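Side-chain contacts in LAO/AO transport system kinase (Escherichia coli, PDB 2P67), which is a P-loop NTPase-fold protein of the MeaB family of GTPases: residues A196-I201 / H253-F258; Y230-P235 / S265-Q270. All coordinates share one frame; numbering follows the deposited sequence.

Interaction 1: residues A196-I201 / H253-F258; sequences ADLIVI and HAIIDF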
ATOM      1  N   ALA A 196     -12.413  -1.421   4.223  1.00 19.16           N
ATOM      2  CA  ALA A 196     -13.842  -1.483   4.564  1.00 19.40           C
ATOM      3  C   ALA A 196     -14.145  -2.489   5.660  1.00 19.09           C
ATOM      4  O   ALA A 196     -13.767  -3.652   5.541  1.00 20.25           O
ATOM      5  CB  ALA A 196     -14.703  -1.793   3.323  1.00 20.03           C
ATOM      6  N   ASP A 197     -14.811  -2.040   6.729  1.00 18.64           N
ATOM      7  CA  ASP A 197     -15.382  -2.973   7.723  1.00 17.90           C
ATOM      8  C   ASP A 197     -16.851  -3.256   7.417  1.00 18.05           C
ATOM      9  O   ASP A 197     -17.344  -4.389   7.620  1.00 17.86           O
ATOM     10  CB  ASP A 197     -15.208  -2.446   9.153  1.00 18.46           C
ATOM     11  CG  ASP A 197     -13.739  -2.308   9.534  1.00 18.82           C
ATOM     12  OD1 ASP A 197     -12.940  -3.202   9.156  1.00 16.64           O
ATOM     13  OD2 ASP A 197     -13.380  -1.294  10.166  1.00 19.04           O
ATOM     14  N   LEU A 198     -17.542  -2.198   6.977  1.00 17.90           N
ATOM     15  CA  LEU A 198     -18.930  -2.279   6.508  0.50 18.18           C
ATOM     16  C   LEU A 198     -19.095  -1.436   5.243  1.00 18.03           C
ATOM     17  O   LEU A 198     -18.503  -0.367   5.129  1.00 18.66           O
ATOM     18  CB  LEU A 198     -19.904  -1.790   7.602  0.50 17.79           C
ATOM     19  CG  LEU A 198     -20.008  -2.716   8.819  0.50 19.58           C
ATOM     20  CD1 LEU A 198     -20.566  -2.002  10.059  0.50 20.73           C
ATOM     21  CD2 LEU A 198     -20.838  -3.949   8.476  0.50 20.54           C
ATOM     22  N   ILE A 199     -19.884  -1.931   4.284  1.00 18.13           N
ATOM     23  CA  ILE A 199     -20.284  -1.154   3.126  1.00 19.07           C
ATOM     24  C   ILE A 199     -21.796  -0.991   3.215  1.00 19.32           C
ATOM     25  O   ILE A 199     -22.509  -1.955   3.545  1.00 19.91           O
ATOM     26  CB  ILE A 199     -19.962  -1.852   1.770  1.00 18.97           C
ATOM     27  CG1 ILE A 199     -18.455  -2.125   1.647  1.00 21.88           C
ATOM     28  CG2 ILE A 199     -20.475  -1.006   0.584  1.00 19.31           C
ATOM     29  CD1 ILE A 199     -17.614  -0.961   1.241  1.00 26.57           C
ATOM     30  N   VAL A 200     -22.273   0.220   2.953  1.00 19.89           N
ATOM     31  CA  VAL A 200     -23.701   0.507   3.038  1.00 20.22           C
ATOM     32  C   VAL A 200     -24.169   1.118   1.710  1.00 21.93           C
ATOM     33  O   VAL A 200     -23.545   2.046   1.195  1.00 20.89           O
ATOM     34  CB  VAL A 200     -24.038   1.464   4.211  1.00 20.61           C
ATOM     35  CG1 VAL A 200     -25.507   1.902   4.121  1.00 20.63           C
ATOM     36  CG2 VAL A 200     -23.749   0.806   5.599  1.00 18.69           C
ATOM     37  N   ILE A 201     -25.258   0.584   1.152  1.00 23.48           N
ATOM     38  CA  ILE A 201     -25.838   1.139  -0.069  1.00 25.98           C
ATOM     39  C   ILE A 201     -27.088   1.894   0.363  1.00 27.23           C
ATOM     40  O   ILE A 201     -28.073   1.283   0.791  1.00 25.39           O
ATOM     41  CB  ILE A 201     -26.203   0.040  -1.129  1.00 26.20           C
ATOM     42  CG1 ILE A 201     -25.089  -1.028  -1.290  1.00 27.95           C
ATOM     43  CG2 ILE A 201     -26.615   0.684  -2.474  1.00 28.07           C
ATOM     44  CD1 ILE A 201     -23.750  -0.541  -1.928  1.00 26.36           C
ATOM     45  N   HIS A 253     -26.525  -2.337  14.626  1.00 22.69           N
ATOM     46  CA  HIS A 253     -26.353  -3.679  15.124  1.00 22.89           C
ATOM     47  C   HIS A 253     -25.134  -4.400  14.540  1.00 21.45           C
ATOM     48  O   HIS A 253     -24.461  -5.136  15.245  1.00 20.46           O
ATOM     49  CB  HIS A 253     -27.642  -4.462  14.937  1.00 24.40           C
ATOM     50  CG  HIS A 253     -28.729  -3.979  15.841  1.00 30.38           C
ATOM     51  ND1 HIS A 253     -30.071  -4.129  15.559  1.00 36.67           N
ATOM     52  CD2 HIS A 253     -28.660  -3.303  17.013  1.00 34.05           C
ATOM     53  CE1 HIS A 253     -30.781  -3.596  16.541  1.00 38.31           C
ATOM     54  NE2 HIS A 253     -29.948  -3.081  17.431  1.00 37.99           N
ATOM     55  N   ALA A 254     -24.853  -4.156  13.270  1.00 21.06           N
ATOM     56  CA  ALA A 254     -23.675  -4.729  12.635  1.00 20.72           C
ATOM     57  C   ALA A 254     -22.397  -4.134  13.230  1.00 20.45           C
ATOM     58  O   ALA A 254     -21.414  -4.844  13.423  1.00 20.50           O
ATOM     59  CB  ALA A 254     -23.715  -4.523  11.129  1.00 20.43           C
ATOM     60  N   ILE A 255     -22.412  -2.827  13.493  1.00 20.47           N
ATOM     61  CA  ILE A 255     -21.287  -2.163  14.157  1.00 21.12           C
ATOM     62  C   ILE A 255     -21.034  -2.770  15.534  1.00 21.34           C
ATOM     63  O   ILE A 255     -19.884  -3.023  15.897  1.00 21.94           O
ATOM     64  CB  ILE A 255     -21.472  -0.613  14.227  1.00 21.10           C
ATOM     65  CG1 ILE A 255     -21.376  -0.025  12.810  1.00 22.27           C
ATOM     66  CG2 ILE A 255     -20.390   0.037  15.147  1.00 22.72           C
ATOM     67  CD1 ILE A 255     -22.011   1.356  12.590  1.00 24.79           C
ATOM     68  N   ILE A 256     -22.099  -3.004  16.293  1.00 21.64           N
ATOM     69  CA  ILE A 256     -21.973  -3.668  17.596  1.00 23.01           C
ATOM     70  C   ILE A 256     -21.375  -5.082  17.433  1.00 22.02           C
ATOM     71  O   ILE A 256     -20.484  -5.461  18.180  1.00 22.16           O
ATOM     72  CB  ILE A 256     -23.315  -3.677  18.372  1.00 23.43           C
ATOM     73  CG1 ILE A 256     -23.686  -2.242  18.766  1.00 26.65           C
ATOM     74  CG2 ILE A 256     -23.209  -4.572  19.622  1.00 25.31           C
ATOM     75  CD1 ILE A 256     -25.126  -2.081  19.194  1.00 28.68           C
ATOM     76  N   ASP A 257     -21.842  -5.828  16.429  1.00 21.76           N
ATOM     77  CA  ASP A 257     -21.307  -7.158  16.105  1.00 21.64           C
ATOM     78  C   ASP A 257     -19.799  -7.105  15.785  1.00 20.89           C
ATOM     79  O   ASP A 257     -19.014  -7.951  16.232  1.00 20.55           O
ATOM     80  CB  ASP A 257     -22.084  -7.763  14.917  1.00 21.29           C
ATOM     81  CG  ASP A 257     -23.486  -8.257  15.298  1.00 23.59           C
ATOM     82  OD1 ASP A 257     -23.823  -8.339  16.514  1.00 24.77           O
ATOM     83  OD2 ASP A 257     -24.269  -8.556  14.365  1.00 23.18           O
ATOM     84  N   PHE A 258     -19.399  -6.087  15.024  1.00 21.02           N
ATOM     85  CA  PHE A 258     -17.978  -5.827  14.743  1.00 21.37           C
ATOM     86  C   PHE A 258     -17.184  -5.629  16.049  1.00 21.23           C
ATOM     87  O   PHE A 258     -16.133  -6.251  16.249  1.00 21.07           O
ATOM     88  CB  PHE A 258     -17.840  -4.592  13.820  1.00 20.51           C
ATOM     89  CG  PHE A 258     -16.403  -4.152  13.588  1.00 21.55           C
ATOM     90  CD1 PHE A 258     -15.672  -4.647  12.494  1.00 20.60           C
ATOM     91  CD2 PHE A 258     -15.783  -3.229  14.457  1.00 19.69           C
ATOM     92  CE1 PHE A 258     -14.334  -4.251  12.261  1.00 18.99           C
ATOM     93  CE2 PHE A 258     -14.438  -2.834  14.238  1.00 19.65           C
ATOM     94  CZ  PHE A 258     -13.720  -3.334  13.129  1.00 19.20           C
TER

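Interaction 2: residues Y230-P235 / S265-Q270; sequences YDEWQP and SGRLQQ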
ATOM      1  N   TYR A 230      -9.429  -8.384   8.934  1.00 19.81           N
ATOM      2  CA  TYR A 230      -9.283  -8.981  10.267  1.00 21.14           C
ATOM      3  C   TYR A 230      -9.791 -10.427  10.256  1.00 22.13           C
ATOM      4  O   TYR A 230     -10.942 -10.671   9.873  1.00 20.77           O
ATOM      5  CB  TYR A 230     -10.157  -8.227  11.266  1.00 21.19           C
ATOM      6  CG  TYR A 230      -9.859  -6.756  11.416  1.00 20.50           C
ATOM      7  CD1 TYR A 230      -8.593  -6.319  11.813  1.00 20.11           C
ATOM      8  CD2 TYR A 230     -10.851  -5.800  11.171  1.00 22.59           C
ATOM      9  CE1 TYR A 230      -8.322  -4.955  11.978  1.00 19.47           C
ATOM     10  CE2 TYR A 230     -10.596  -4.439  11.328  1.00 22.07           C
ATOM     11  CZ  TYR A 230      -9.331  -4.027  11.735  1.00 20.04           C
ATOM     12  OH  TYR A 230      -9.114  -2.674  11.881  1.00 21.38           O
ATOM     13  N   ASP A 231      -8.983 -11.367  10.754  1.00 22.58           N
ATOM     14  CA  ASP A 231      -9.376 -12.774  10.872  0.50 23.68           C
ATOM     15  C   ASP A 231     -10.757 -12.924  11.533  1.00 23.30           C
ATOM     16  O   ASP A 231     -11.558 -13.776  11.168  1.00 24.11           O
ATOM     17  CB  ASP A 231      -8.307 -13.544  11.675  0.50 24.24           C
ATOM     18  CG  ASP A 231      -6.879 -13.308  11.152  0.50 26.71           C
ATOM     19  OD1 ASP A 231      -6.701 -13.074   9.936  0.50 28.10           O
ATOM     20  OD2 ASP A 231      -5.926 -13.356  11.966  0.50 29.90           O
ATOM     21  N   GLU A 232     -11.005 -12.079  12.539  1.00 23.50           N
ATOM     22  CA  GLU A 232     -12.216 -12.107  13.370  1.00 23.09           C
ATOM     23  C   GLU A 232     -13.518 -11.679  12.675  1.00 22.47           C
ATOM     24  O   GLU A 232     -14.587 -11.895  13.222  1.00 21.54           O
ATOM     25  CB  GLU A 232     -12.032 -11.164  14.571  1.00 23.96           C
ATOM     26  CG  GLU A 232     -10.939 -11.547  15.553  1.00 24.83           C
ATOM     27  CD  GLU A 232      -9.548 -11.043  15.177  1.00 27.78           C
ATOM     28  OE1 GLU A 232      -9.351 -10.472  14.078  1.00 26.19           O
ATOM     29  OE2 GLU A 232      -8.628 -11.229  16.006  1.00 28.69           O
ATOM     30  N   TRP A 233     -13.409 -11.034  11.507  1.00 21.34           N
ATOM     31  CA  TRP A 233     -14.553 -10.325  10.889  1.00 20.58           C
ATOM     32  C   TRP A 233     -14.685 -10.518   9.374  1.00 20.22           C
ATOM     33  O   TRP A 233     -13.787 -10.139   8.615  1.00 19.79           O
ATOM     34  CB  TRP A 233     -14.455  -8.820  11.218  1.00 20.12           C
ATOM     35  CG  TRP A 233     -15.615  -7.947  10.734  1.00 18.75           C
ATOM     36  CD1 TRP A 233     -15.562  -7.022   9.729  1.00 19.35           C
ATOM     37  CD2 TRP A 233     -16.965  -7.928  11.223  1.00 19.18           C
ATOM     38  NE1 TRP A 233     -16.794  -6.427   9.567  1.00 19.08           N
ATOM     39  CE2 TRP A 233     -17.671  -6.969  10.466  1.00 18.44           C
ATOM     40  CE3 TRP A 233     -17.652  -8.631  12.234  1.00 17.85           C
ATOM     41  CZ2 TRP A 233     -19.026  -6.673  10.694  1.00 20.35           C
ATOM     42  CZ3 TRP A 233     -19.010  -8.335  12.463  1.00 18.80           C
ATOM     43  CH2 TRP A 233     -19.671  -7.353  11.701  1.00 20.09           C
ATOM     44  N   GLN A 234     -15.794 -11.123   8.930  1.00 20.23           N
ATOM     45  CA  GLN A 234     -16.147 -11.058   7.511  1.00 20.66           C
ATOM     46  C   GLN A 234     -16.847  -9.714   7.302  1.00 19.96           C
ATOM     47  O   GLN A 234     -17.878  -9.456   7.935  1.00 19.26           O
ATOM     48  CB  GLN A 234     -17.087 -12.202   7.065  1.00 21.41           C
ATOM     49  CG  GLN A 234     -17.064 -12.387   5.512  1.00 25.67           C
ATOM     50  CD  GLN A 234     -15.785 -13.106   5.018  1.00 29.51           C
ATOM     51  OE1 GLN A 234     -15.428 -14.177   5.517  1.00 35.02           O
ATOM     52  NE2 GLN A 234     -15.091 -12.512   4.053  1.00 30.30           N
ATOM     53  N   PRO A 235     -16.277  -8.835   6.442  1.00 19.62           N
ATOM     54  CA  PRO A 235     -16.968  -7.562   6.164  1.00 19.05           C
ATOM     55  C   PRO A 235     -18.408  -7.781   5.698  1.00 19.69           C
ATOM     56  O   PRO A 235     -18.688  -8.754   4.976  1.00 20.37           O
ATOM     57  CB  PRO A 235     -16.130  -6.941   5.037  1.00 19.30           C
ATOM     58  CG  PRO A 235     -14.739  -7.506   5.260  1.00 20.15           C
ATOM     59  CD  PRO A 235     -14.984  -8.927   5.739  1.00 19.70           C
ATOM     60  N   SER A 265     -11.036 -11.061  21.024  1.00 27.76           N
ATOM     61  CA  SER A 265      -9.666 -11.520  20.901  1.00 26.83           C
ATOM     62  C   SER A 265      -8.667 -10.484  21.394  1.00 26.20           C
ATOM     63  O   SER A 265      -7.478 -10.730  21.334  1.00 26.33           O
ATOM     64  CB  SER A 265      -9.365 -11.799  19.430  1.00 27.44           C
ATOM     65  OG  SER A 265      -9.583 -10.613  18.682  1.00 26.66           O
ATOM     66  N   GLY A 266      -9.151  -9.323  21.833  1.00 24.92           N
ATOM     67  CA  GLY A 266      -8.267  -8.192  22.163  1.00 24.21           C
ATOM     68  C   GLY A 266      -7.697  -7.471  20.941  1.00 24.06           C
ATOM     69  O   GLY A 266      -6.748  -6.691  21.062  1.00 23.80           O
ATOM     70  N   ARG A 267      -8.279  -7.730  19.767  1.00 23.09           N
ATOM     71  CA  ARG A 267      -7.769  -7.150  18.525  0.50 23.62           C
ATOM     72  C   ARG A 267      -8.034  -5.648  18.425  1.00 22.93           C
ATOM     73  O   ARG A 267      -7.201  -4.923  17.891  1.00 23.73           O
ATOM     74  CB  ARG A 267      -8.303  -7.898  17.286  0.50 23.41           C
ATOM     75  CG  ARG A 267      -7.896  -7.331  15.902  0.50 24.57           C
ATOM     76  CD  ARG A 267      -6.381  -7.222  15.639  0.50 25.40           C
ATOM     77  NE  ARG A 267      -6.106  -7.003  14.214  0.50 26.82           N
ATOM     78  CZ  ARG A 267      -5.044  -6.373  13.705  0.50 26.71           C
ATOM     79  NH1 ARG A 267      -4.107  -5.851  14.483  0.50 26.56           N
ATOM     80  NH2 ARG A 267      -4.922  -6.255  12.388  0.50 27.35           N
ATOM     81  N   LEU A 268      -9.172  -5.183  18.936  1.00 23.57           N
ATOM     82  CA  LEU A 268      -9.471  -3.746  18.861  1.00 24.33           C
ATOM     83  C   LEU A 268      -8.404  -2.899  19.565  1.00 24.47           C
ATOM     84  O   LEU A 268      -7.878  -1.948  18.979  1.00 24.15           O
ATOM     85  CB  LEU A 268     -10.861  -3.416  19.398  1.00 24.63           C
ATOM     86  CG  LEU A 268     -11.282  -1.961  19.107  1.00 25.97           C
ATOM     87  CD1 LEU A 268     -11.050  -1.558  17.640  1.00 26.76           C
ATOM     88  CD2 LEU A 268     -12.721  -1.739  19.497  1.00 26.54           C
ATOM     89  N   GLN A 269      -8.070  -3.261  20.801  1.00 25.31           N
ATOM     90  CA  GLN A 269      -6.971  -2.591  21.528  1.00 26.16           C
ATOM     91  C   GLN A 269      -5.679  -2.602  20.709  1.00 25.76           C
ATOM     92  O   GLN A 269      -4.962  -1.596  20.637  1.00 25.88           O
ATOM     93  CB  GLN A 269      -6.729  -3.260  22.900  1.00 27.12           C
ATOM     94  CG  GLN A 269      -7.756  -2.915  23.971  1.00 30.99           C
ATOM     95  CD  GLN A 269      -7.779  -3.911  25.159  1.00 36.80           C
ATOM     96  OE1 GLN A 269      -7.940  -5.151  24.979  1.00 35.03           O
ATOM     97  NE2 GLN A 269      -7.643  -3.365  26.387  1.00 35.29           N
ATOM     98  N   GLN A 270      -5.366  -3.742  20.093  1.00 25.50           N
ATOM     99  CA  GLN A 270      -4.165  -3.848  19.274  1.00 26.29           C
ATOM    100  C   GLN A 270      -4.210  -2.901  18.075  1.00 25.54           C
ATOM    101  O   GLN A 270      -3.234  -2.195  17.794  1.00 26.73           O
ATOM    102  CB  GLN A 270      -3.951  -5.290  18.813  1.00 26.28           C
ATOM    103  CG  GLN A 270      -2.544  -5.494  18.311  1.00 29.97           C
ATOM    104  CD  GLN A 270      -2.407  -6.726  17.483  1.00 34.99           C
ATOM    105  OE1 GLN A 270      -3.121  -6.901  16.489  1.00 38.98           O
ATOM    106  NE2 GLN A 270      -1.473  -7.593  17.866  1.00 36.21           N
TER

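Interaction 1: residues A196-I201 / H253-F258
Leu198 pushes its two methyl groups against the buried side of helix 248-264, while the carboxylate of Asp197, one residue earlier, leans on the ring of Phe258. The leucine methyls divide the work. In the conformer described, one of two modelled for Leu198, CD1 comes to 3.5 Å from Ile255 CG1, a closeness that is therefore doubtful, and CD2 rests on Ala254 CB at 4.0 Å. Leu198 has its CG beside the backbone N and anti to the carbonyl carbon (chi1 -69°), a turn that aims CG at the helix, with chi2 setting the two methyls against it. In the parallel sheet of this P-loop NTPase fold, strand 198-201 lies between strands 172-177 and 236-239, and the helix packs over it, with Ala254 also touching Arg236 and Leu238 of the edge strand.

Just before the strand, Asp197 CG comes to 3.4 Å from Phe258 CE1, its carboxylate tilted 37° from the ring plane; OD2 stands 3.6 Å from Phe258 CZ. Phe258 reaches the aspartate because its CG points opposite the backbone N (chi1 174°). The carboxylate is buried, yet both oxygens have partners: OD2 accepts from Phe173 N and OD1 makes a salt bridge to Lys229, which together probably stabilise its negative charge. Trp233 packs edge-to-face with the Phe258 ring.

Interaction 2: residues Y230-P235 / S265-Q270
This is a partly buried, mainly polar contact in which the loop between helix 209-225 and strand 236-239 meets the junction of two successive helices, 248-264 and 267-294. A single hydrogen bond spans it: Ser265 OG donates to Glu232 OE2 over 2.9 Å, reaching that oxygen from above the carboxylate, 40° out of its plane. Glu232 bends at chi2 (86°), bringing its carboxylate round to the serine and across the base of the Arg267 side chain, where Glu232 OE2 lies 3.6 Å from Arg267 CB. The charged ends themselves stay apart, Glu232 OE1 being 4.8 Å from Arg267 NE, so any attraction acts without a salt bridge.

The helix junction has a recognisable form. Gly266, with positive phi, ends the first helix in a Schellman motif and at the same time occupies the N-cap position of the next. Just before it, Ser265 OG also receives a weak bond from Arg267 N. On the loop side, residues 230-233 form a type I beta turn closed by Trp233 N to Tyr230 O, and both Tyr230 and Glu232 point from this turn toward the junction.

Tyr230 meets the arginine's far end, in a conformer that is one of two modelled for Arg267, so the details at the guanidinium are doubtful. There Tyr230 CD1 is 3.5 Å from Arg267 NE, and Arg267 NH2 sits at the ring edge, in its plane, 3.7 Å from Tyr230 CE1. Ring and guanidinium stand nearly perpendicular, 83° apart, so they do not stack. Farther along the guanidinium, NH1 is bonded to Gln274, one turn on from Gln270 in helix 267-294. Tyr230 is the buried member of the contact and also packs on Leu262 of helix 248-264.

Interaction 1 lies in the buried core, where an inner strand, next to the last of the sheet, meets helix 248-264 through aliphatic groups and a ring against a carboxylate; interaction 2, partly buried, joins a loop to the start of the following helix through a hydrogen bond and polar side chains. Their centres are 13 Å apart, and residues 230-235 touch both segments of interaction 1. Trp233 NE1 bonds to the backbone oxygen of Asp197 at 2.9 Å, while its indole packs against helix 248-264 near Ala254 and Phe258. Tyr230 CE2 lies 3.4 Å from Asp197 OD1, so the tyrosine ring packs between the buried carboxylate of one contact and, in one of its two conformers, the arginine of the other.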